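Local coordinates for protein glucose-6-phosphate 1-dehydrogenase (Mycobacterium avium, PDB 4LGV) that probably catalyses the NADP-linked oxidation of glucose 6-phosphate to 6-phosphogluconolactone, the first step of the oxidative pentose phosphate pathway, at residues Y416-Y421 / D427-A432; M46-L51 / R82-A87. All blocks are in the same frame, centred on the assembly; numbering follows the deposited sequence.

Contact 1: residues Y416-Y421 / D427-A432; sequences YERLLY and DRQLFA
The loop after helix 413-424 turns back against the helix here, with Leu419 of the helix meeting Leu430 and Phe431 of a type I beta turn, Arg428 to Phe431. CD2 of Leu419 is the shared point: it lies 3.7 Å from CB of Leu430 and 3.8 Å from CZ of Phe431. Leucine suits this buried place because a single methyl can touch both partners. O of Leu419 lies near the plane of the Phe431 ring, at its edge, 3.4 Å from CZ of Phe431; a flat aromatic ring can lay its edge, where the hydrogens carry slight positive charge, against a backbone oxygen.

Leu430 also serves Arg418. The arginine chain is stretched out, with CG anti to the backbone N (chi1 -178°), and its flat guanidinium receives CD1 of Leu430 over one face, 3.8 Å from CZ of Arg418. A methyl group there covers the face and leaves the N-H groups to act in the plane; NH1 of Arg418 bonds to the carbonyls of Gly196 and Gln198.

Beyond the contact, Leu430 rests on Val200 of helix 200-209, and Phe431 packs against Leu189 and Val191 of strand 188-191, at the edge of the parallel sheet.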
ATOM      1  N   TYR A 416     -39.375 -11.973   4.674  1.00 31.82           N
ATOM      2  CA  TYR A 416     -40.581 -11.420   4.132  1.00 32.89           C
ATOM      3  C   TYR A 416     -41.202 -10.361   5.048  1.00 31.00           C
ATOM      4  O   TYR A 416     -41.497  -9.249   4.609  1.00 30.33           O
ATOM      5  CB  TYR A 416     -41.549 -12.549   3.848  1.00 34.27           C
ATOM      6  CG  TYR A 416     -42.750 -12.053   3.163  1.00 35.14           C
ATOM      7  CD1 TYR A 416     -42.756 -11.825   1.792  1.00 36.01           C
ATOM      8  CD2 TYR A 416     -43.865 -11.735   3.889  1.00 37.99           C
ATOM      9  CE1 TYR A 416     -43.857 -11.303   1.154  1.00 38.08           C
ATOM     10  CE2 TYR A 416     -44.999 -11.224   3.267  1.00 40.04           C
ATOM     11  CZ  TYR A 416     -44.994 -11.008   1.890  1.00 39.74           C
ATOM     12  OH  TYR A 416     -46.131 -10.544   1.284  1.00 41.00           O
ATOM     13  N   GLU A 417     -41.335 -10.648   6.326  1.00 30.57           N
ATOM     14  CA  GLU A 417     -41.835  -9.635   7.278  1.00 30.59           C
ATOM     15  C   GLU A 417     -40.916  -8.415   7.409  1.00 29.64           C
ATOM     16  O   GLU A 417     -41.376  -7.281   7.581  1.00 30.58           O
ATOM     17  CB  GLU A 417     -42.093 -10.260   8.661  1.00 32.01           C
ATOM     18  CG  GLU A 417     -40.863 -10.769   9.383  1.00 34.47           C
ATOM     19  CD  GLU A 417     -41.177 -11.620  10.617  1.00 36.56           C
ATOM     20  OE1 GLU A 417     -42.342 -11.731  10.917  1.00 36.15           O
ATOM     21  OE2 GLU A 417     -40.263 -12.172  11.280  1.00 39.30           O
ATOM     22  N   ARG A 418     -39.605  -8.637   7.368  1.00 28.01           N
ATOM     23  CA  ARG A 418     -38.658  -7.528   7.401  1.00 27.57           C
ATOM     24  C   ARG A 418     -38.893  -6.566   6.222  1.00 28.14           C
ATOM     25  O   ARG A 418     -38.871  -5.359   6.382  1.00 27.85           O
ATOM     26  CB  ARG A 418     -37.248  -8.106   7.337  1.00 26.92           C
ATOM     27  CG  ARG A 418     -36.132  -7.103   7.404  1.00 27.13           C
ATOM     28  CD  ARG A 418     -34.806  -7.802   7.233  1.00 26.56           C
ATOM     29  NE  ARG A 418     -33.725  -6.846   7.339  1.00 27.07           N
ATOM     30  CZ  ARG A 418     -32.534  -6.940   6.748  1.00 25.11           C
ATOM     31  NH1 ARG A 418     -32.240  -7.955   5.922  1.00 26.44           N
ATOM     32  NH2 ARG A 418     -31.630  -6.023   6.992  1.00 23.63           N
ATOM     33  N   LEU A 419     -39.103  -7.100   5.024  1.00 28.68           N
ATOM     34  CA  LEU A 419     -39.345  -6.258   3.845  1.00 30.56           C
ATOM     35  C   LEU A 419     -40.641  -5.487   3.938  1.00 32.13           C
ATOM     36  O   LEU A 419     -40.692  -4.311   3.570  1.00 32.30           O
ATOM     37  CB  LEU A 419     -39.388  -7.098   2.567  1.00 30.67           C
ATOM     38  CG  LEU A 419     -38.042  -7.569   2.091  1.00 30.86           C
ATOM     39  CD1 LEU A 419     -38.197  -8.589   0.989  1.00 32.53           C
ATOM     40  CD2 LEU A 419     -37.187  -6.429   1.596  1.00 30.46           C
ATOM     41  N   LEU A 420     -41.679  -6.141   4.460  1.00 33.62           N
ATOM     42  CA  LEU A 420     -43.005  -5.513   4.558  1.00 35.31           C
ATOM     43  C   LEU A 420     -42.959  -4.375   5.520  1.00 35.09           C
ATOM     44  O   LEU A 420     -43.522  -3.310   5.280  1.00 34.21           O
ATOM     45  CB  LEU A 420     -44.083  -6.504   5.060  1.00 37.79           C
ATOM     46  CG  LEU A 420     -45.169  -6.942   4.101  1.00 40.13           C
ATOM     47  CD1 LEU A 420     -46.226  -7.704   4.894  1.00 40.85           C
ATOM     48  CD2 LEU A 420     -45.816  -5.773   3.371  1.00 41.39           C
ATOM     49  N   TYR A 421     -42.302  -4.614   6.647  1.00 34.11           N
ATOM     50  CA  TYR A 421     -42.175  -3.582   7.675  1.00 36.00           C
ATOM     51  C   TYR A 421     -41.348  -2.416   7.132  1.00 33.12           C
ATOM     52  O   TYR A 421     -41.711  -1.244   7.308  1.00 32.82           O
ATOM     53  CB  TYR A 421     -41.554  -4.179   8.931  1.00 38.39           C
ATOM     54  CG  TYR A 421     -41.383  -3.216  10.088  1.00 44.14           C
ATOM     55  CD1 TYR A 421     -42.417  -2.958  10.976  1.00 48.67           C
ATOM     56  CD2 TYR A 421     -40.162  -2.571  10.301  1.00 51.62           C
ATOM     57  CE1 TYR A 421     -42.260  -2.097  12.056  1.00 50.70           C
ATOM     58  CE2 TYR A 421     -39.991  -1.705  11.374  1.00 54.33           C
ATOM     59  CZ  TYR A 421     -41.046  -1.485  12.253  1.00 55.56           C
ATOM     60  OH  TYR A 421     -40.874  -0.598  13.303  1.00 64.40           O
ATOM     61  N   ASP A 427     -38.227   2.683   4.491  1.00 37.81           N
ATOM     62  CA  ASP A 427     -36.806   2.372   4.510  1.00 36.31           C
ATOM     63  C   ASP A 427     -36.454   1.610   3.214  1.00 34.66           C
ATOM     64  O   ASP A 427     -36.831   0.445   3.035  1.00 35.27           O
ATOM     65  CB  ASP A 427     -36.515   1.567   5.793  1.00 37.51           C
ATOM     66  CG  ASP A 427     -35.078   1.110   5.911  1.00 38.86           C
ATOM     67  OD1 ASP A 427     -34.216   1.504   5.093  1.00 39.35           O
ATOM     68  OD2 ASP A 427     -34.822   0.276   6.812  1.00 43.85           O
ATOM     69  N   ARG A 428     -35.705   2.253   2.330  1.00 33.93           N
ATOM     70  CA  ARG A 428     -35.467   1.727   0.988  1.00 35.18           C
ATOM     71  C   ARG A 428     -34.148   0.963   0.763  1.00 32.73           C
ATOM     72  O   ARG A 428     -33.796   0.677  -0.365  1.00 28.88           O
ATOM     73  CB  ARG A 428     -35.541   2.868  -0.029  1.00 38.19           C
ATOM     74  CG  ARG A 428     -36.918   3.554  -0.093  1.00 41.96           C
ATOM     75  CD  ARG A 428     -36.757   5.000  -0.640  1.00 43.98           C
ATOM     76  NE  ARG A 428     -36.333   4.948  -2.037  1.00 42.57           N
ATOM     77  CZ  ARG A 428     -35.541   5.825  -2.654  1.00 42.29           C
ATOM     78  NH1 ARG A 428     -35.028   6.877  -2.000  1.00 42.92           N
ATOM     79  NH2 ARG A 428     -35.269   5.642  -3.954  1.00 40.59           N
ATOM     80  N   GLN A 429     -33.436   0.665   1.833  1.00 31.89           N
ATOM     81  CA  GLN A 429     -32.131   0.019   1.705  1.00 33.59           C
ATOM     82  C   GLN A 429     -32.181  -1.370   1.056  1.00 30.12           C
ATOM     83  O   GLN A 429     -31.245  -1.790   0.402  1.00 30.66           O
ATOM     84  CB  GLN A 429     -31.409  -0.008   3.066  1.00 37.66           C
ATOM     85  CG  GLN A 429     -31.520  -1.232   3.936  1.00 41.06           C
ATOM     86  CD  GLN A 429     -30.926  -1.034   5.346  1.00 46.23           C
ATOM     87  OE1 GLN A 429     -30.003  -0.249   5.539  1.00 52.13           O
ATOM     88  NE2 GLN A 429     -31.468  -1.760   6.328  1.00 50.44           N
ATOM     89  N   LEU A 430     -33.283  -2.063   1.269  1.00 28.22           N
ATOM     90  CA  LEU A 430     -33.461  -3.416   0.785  1.00 27.32           C
ATOM     91  C   LEU A 430     -34.244  -3.510  -0.522  1.00 27.26           C
ATOM     92  O   LEU A 430     -34.610  -4.572  -0.932  1.00 26.29           O
ATOM     93  CB  LEU A 430     -34.176  -4.244   1.834  1.00 28.18           C
ATOM     94  CG  LEU A 430     -33.530  -4.282   3.228  1.00 27.92           C
ATOM     95  CD1 LEU A 430     -34.482  -4.927   4.204  1.00 29.10           C
ATOM     96  CD2 LEU A 430     -32.197  -5.036   3.160  1.00 28.14           C
ATOM     97  N   PHE A 431     -34.432  -2.379  -1.190  1.00 29.09           N
ATOM     98  CA  PHE A 431     -35.185  -2.312  -2.415  1.00 30.84           C
ATOM     99  C   PHE A 431     -34.319  -1.694  -3.515  1.00 30.46           C
ATOM    100  O   PHE A 431     -33.933  -0.549  -3.450  1.00 29.71           O
ATOM    101  CB  PHE A 431     -36.442  -1.503  -2.196  1.00 32.13           C
ATOM    102  CG  PHE A 431     -37.370  -2.089  -1.143  1.00 33.30           C
ATOM    103  CD1 PHE A 431     -38.220  -3.119  -1.461  1.00 34.97           C
ATOM    104  CD2 PHE A 431     -37.368  -1.612   0.154  1.00 33.37           C
ATOM    105  CE1 PHE A 431     -39.042  -3.673  -0.507  1.00 34.63           C
ATOM    106  CE2 PHE A 431     -38.201  -2.156   1.115  1.00 32.96           C
ATOM    107  CZ  PHE A 431     -39.045  -3.168   0.783  1.00 33.80           C
ATOM    108  N   ALA A 432     -34.036  -2.486  -4.534  1.00 30.15           N
ATOM    109  CA  ALA A 432     -33.180  -2.068  -5.602  1.00 30.29           C
ATOM    110  C   ALA A 432     -33.757  -0.855  -6.327  1.00 30.45           C
ATOM    111  O   ALA A 432     -34.967  -0.724  -6.547  1.00 32.32           O
ATOM    112  CB  ALA A 432     -32.976  -3.245  -6.569  1.00 31.03           C
TER

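Contact 2: residues M46-L51 / R82-A87; sequences MTFRAL and REAIKA
Phe48 meets Ala84 and Ile85 where helix 41-56 crosses helix 74-87. CD2 of the Phe48 ring is 4.0 Å from CB of Ala84. On its other neighbour the touching atom is CB of Phe48, 4.1 Å from CG1 of Ile85. The isoleucine then reaches the backbone of the first helix: its CD1 lies 3.9 Å from O of Phe48, and its CG1 lies 4.0 Å from N of Arg49. CG1 is set anti to the carbonyl carbon of Ile85 (chi1 -62°), which carries the longer branch across to that backbone.

The helix axes stand almost perpendicular, with a signed crossing angle of -85° and a closest approach of 8.3 Å. Near the crossing, CA of Arg49 and CA of Ile85 are 5.0 Å apart. Ala84, whose side chain is a single methyl pointing at the other helix, suits such an approach, while the Phe48 ring leans past it and runs on to Leu77 and Ala81 of the same helix.

Further out, Phe48 also packs on Ile38, and Ile85 is backed by Phe92 and by Phe97 of helix 94-103. The side chain of Arg49 runs along the margin to a salt bridge from NE to OE1 of Glu90. The two helices follow strands 32-36 and 64-68, the first two in chain order of a parallel sheet with the 3-2-1-4-5-6 order of a Rossmann fold, consistent with an NAD-binding domain.

No hydrogen bond joins the two segments, so their direct contact is apolar and rests on the fit of shapes. A directional polar link is added by Arg49 and Glu90, tying helix 41-56 to the chain leaving helix 74-87.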
ATOM      1  N   MET A  46     -47.452 -16.464   2.644  1.00 32.56           N
ATOM      2  CA  MET A  46     -46.608 -15.553   3.373  1.00 32.08           C
ATOM      3  C   MET A  46     -47.325 -14.359   4.007  1.00 28.66           C
ATOM      4  O   MET A  46     -47.056 -14.034   5.170  1.00 27.57           O
ATOM      5  CB  MET A  46     -45.484 -14.986   2.443  1.00 37.29           C
ATOM      6  CG  MET A  46     -44.485 -15.987   1.849  1.00 42.94           C
ATOM      7  SD  MET A  46     -43.389 -16.889   2.995  1.00 48.82           S
ATOM      8  CE  MET A  46     -43.213 -15.805   4.376  1.00 47.77           C
ATOM      9  N   THR A  47     -48.139 -13.624   3.257  1.00 26.24           N
ATOM     10  CA  THR A  47     -48.518 -12.273   3.737  1.00 25.35           C
ATOM     11  C   THR A  47     -49.339 -12.285   5.017  1.00 24.37           C
ATOM     12  O   THR A  47     -49.054 -11.554   5.966  1.00 23.43           O
ATOM     13  CB  THR A  47     -49.256 -11.459   2.671  1.00 25.67           C
ATOM     14  OG1 THR A  47     -48.552 -11.556   1.429  1.00 25.20           O
ATOM     15  CG2 THR A  47     -49.378 -10.046   3.087  1.00 25.21           C
ATOM     16  N   PHE A  48     -50.351 -13.146   5.067  1.00 24.27           N
ATOM     17  CA  PHE A  48     -51.161 -13.269   6.281  1.00 23.97           C
ATOM     18  C   PHE A  48     -50.342 -13.619   7.533  1.00 24.26           C
ATOM     19  O   PHE A  48     -50.484 -12.979   8.595  1.00 23.77           O
ATOM     20  CB  PHE A  48     -52.261 -14.272   6.102  1.00 23.90           C
ATOM     21  CG  PHE A  48     -53.423 -13.758   5.311  1.00 24.62           C
ATOM     22  CD1 PHE A  48     -54.056 -12.604   5.668  1.00 23.95           C
ATOM     23  CD2 PHE A  48     -53.920 -14.486   4.235  1.00 25.83           C
ATOM     24  CE1 PHE A  48     -55.122 -12.151   4.956  1.00 25.17           C
ATOM     25  CE2 PHE A  48     -55.015 -14.027   3.510  1.00 26.59           C
ATOM     26  CZ  PHE A  48     -55.607 -12.852   3.870  1.00 25.59           C
ATOM     27  N   ARG A  49     -49.480 -14.606   7.412  1.00 24.66           N
ATOM     28  CA  ARG A  49     -48.552 -14.948   8.498  1.00 25.99           C
ATOM     29  C   ARG A  49     -47.658 -13.774   8.930  1.00 25.57           C
ATOM     30  O   ARG A  49     -47.485 -13.503  10.120  1.00 27.29           O
ATOM     31  CB  ARG A  49     -47.674 -16.117   8.059  1.00 27.29           C
ATOM     32  CG  ARG A  49     -46.923 -16.754   9.210  1.00 28.85           C
ATOM     33  CD  ARG A  49     -45.752 -17.575   8.712  1.00 29.43           C
ATOM     34  NE  ARG A  49     -45.052 -18.135   9.828  1.00 30.61           N
ATOM     35  CZ  ARG A  49     -44.111 -19.070   9.750  1.00 32.37           C
ATOM     36  NH1 ARG A  49     -43.710 -19.547   8.566  1.00 32.96           N
ATOM     37  NH2 ARG A  49     -43.534 -19.498  10.871  1.00 31.97           N
ATOM     38  N   ALA A  50     -47.124 -13.054   7.962  1.00 26.27           N
ATOM     39  CA  ALA A  50     -46.265 -11.897   8.243  1.00 26.35           C
ATOM     40  C   ALA A  50     -47.025 -10.782   8.976  1.00 26.99           C
ATOM     41  O   ALA A  50     -46.520 -10.264   9.963  1.00 26.34           O
ATOM     42  CB  ALA A  50     -45.689 -11.375   6.967  1.00 27.60           C
ATOM     43  N   LEU A  51     -48.270 -10.497   8.551  1.00 24.99           N
ATOM     44  CA  LEU A  51     -49.070  -9.541   9.245  1.00 25.22           C
ATOM     45  C   LEU A  51     -49.398  -9.987  10.684  1.00 25.22           C
ATOM     46  O   LEU A  51     -49.339  -9.197  11.653  1.00 23.70           O
ATOM     47  CB  LEU A  51     -50.373  -9.292   8.479  1.00 26.73           C
ATOM     48  CG  LEU A  51     -50.205  -8.617   7.121  1.00 26.15           C
ATOM     49  CD1 LEU A  51     -51.529  -8.603   6.375  1.00 25.64           C
ATOM     50  CD2 LEU A  51     -49.696  -7.226   7.299  1.00 25.81           C
ATOM     51  N   ARG A  82     -57.157 -16.937   8.718  1.00 27.49           N
ATOM     52  CA  ARG A  82     -56.984 -17.822   9.841  1.00 29.49           C
ATOM     53  C   ARG A  82     -56.372 -19.156   9.398  1.00 30.27           C
ATOM     54  O   ARG A  82     -55.332 -19.595   9.923  1.00 30.09           O
ATOM     55  CB  ARG A  82     -58.324 -18.028  10.520  1.00 31.28           C
ATOM     56  CG  ARG A  82     -58.243 -18.770  11.827  1.00 35.92           C
ATOM     57  CD  ARG A  82     -59.639 -19.105  12.412  1.00 37.27           C
ATOM     58  NE  ARG A  82     -60.453 -17.904  12.626  1.00 39.14           N
ATOM     59  CZ  ARG A  82     -60.588 -17.271  13.794  1.00 42.52           C
ATOM     60  NH1 ARG A  82     -59.985 -17.710  14.919  1.00 45.58           N
ATOM     61  NH2 ARG A  82     -61.370 -16.200  13.868  1.00 41.99           N
ATOM     62  N   GLU A  83     -56.983 -19.779   8.410  1.00 30.91           N
ATOM     63  CA  GLU A  83     -56.450 -21.024   7.890  1.00 33.91           C
ATOM     64  C   GLU A  83     -55.035 -20.872   7.338  1.00 30.52           C
ATOM     65  O   GLU A  83     -54.200 -21.738   7.553  1.00 28.74           O
ATOM     66  CB  GLU A  83     -57.338 -21.596   6.795  1.00 38.95           C
ATOM     67  CG  GLU A  83     -58.692 -22.044   7.327  1.00 45.45           C
ATOM     68  CD  GLU A  83     -58.530 -23.224   8.287  1.00 52.13           C
ATOM     69  OE1 GLU A  83     -57.892 -24.207   7.875  1.00 56.69           O
ATOM     70  OE2 GLU A  83     -58.946 -23.120   9.473  1.00 59.10           O
ATOM     71  N   ALA A  84     -54.785 -19.785   6.636  1.00 27.81           N
ATOM     72  CA  ALA A  84     -53.504 -19.607   6.020  1.00 26.98           C
ATOM     73  C   ALA A  84     -52.426 -19.537   7.090  1.00 25.75           C
ATOM     74  O   ALA A  84     -51.353 -20.112   6.945  1.00 25.99           O
ATOM     75  CB  ALA A  84     -53.498 -18.349   5.177  1.00 26.51           C
ATOM     76  N   ILE A  85     -52.726 -18.832   8.167  1.00 25.06           N
ATOM     77  CA  ILE A  85     -51.764 -18.680   9.250  1.00 25.87           C
ATOM     78  C   ILE A  85     -51.486 -20.013   9.935  1.00 27.79           C
ATOM     79  O   ILE A  85     -50.335 -20.379  10.152  1.00 29.84           O
ATOM     80  CB  ILE A  85     -52.230 -17.642  10.283  1.00 24.37           C
ATOM     81  CG1 ILE A  85     -52.357 -16.289   9.614  1.00 23.57           C
ATOM     82  CG2 ILE A  85     -51.233 -17.572  11.416  1.00 24.49           C
ATOM     83  CD1 ILE A  85     -53.119 -15.248  10.370  1.00 23.05           C
ATOM     84  N   LYS A  86     -52.538 -20.726  10.268  1.00 29.10           N
ATOM     85  CA  LYS A  86     -52.401 -22.013  10.907  1.00 31.53           C
ATOM     86  C   LYS A  86     -51.664 -22.990  10.015  1.00 31.28           C
ATOM     87  O   LYS A  86     -50.873 -23.774  10.491  1.00 31.57           O
ATOM     88  CB  LYS A  86     -53.767 -22.570  11.280  1.00 32.59           C
ATOM     89  CG  LYS A  86     -54.416 -21.822  12.426  1.00 34.33           C
ATOM     90  CD  LYS A  86     -55.816 -22.376  12.674  1.00 39.06           C
ATOM     91  CE  LYS A  86     -56.496 -21.669  13.830  1.00 45.41           C
ATOM     92  NZ  LYS A  86     -57.901 -22.143  14.047  1.00 48.33           N
ATOM     93  N   ALA A  87     -51.931 -22.950   8.727  1.00 32.04           N
ATOM     94  CA  ALA A  87     -51.287 -23.908   7.786  1.00 33.70           C
ATOM     95  C   ALA A  87     -49.779 -23.786   7.764  1.00 32.80           C
ATOM     96  O   ALA A  87     -49.109 -24.754   7.563  1.00 34.48           O
ATOM     97  CB  ALA A  87     -51.830 -23.719   6.362  1.00 33.45           C
TER

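The centres of the two contacts lie about 19 Å apart, and along the chain contact 2 closes before contact 1 opens. Contact 2 joins two helices of the NAD-binding domain, which follow strands 32-36 and 64-68 of the parallel, Rossmann-like sheet; contact 1 belongs to the C-terminal part. They nevertheless meet, because helix 413-424 packs on helix 41-56. OH of Tyr416 lies 2.6 Å from OG1 of Thr47, a probable hydrogen bond, and the tyrosine ring rests on Ala50. Helix 41-56 therefore packs on helix 74-87 through Phe48 and on helix 413-424 through Thr47 and Ala50, linking the coenzyme-domain helices to the C-terminal part.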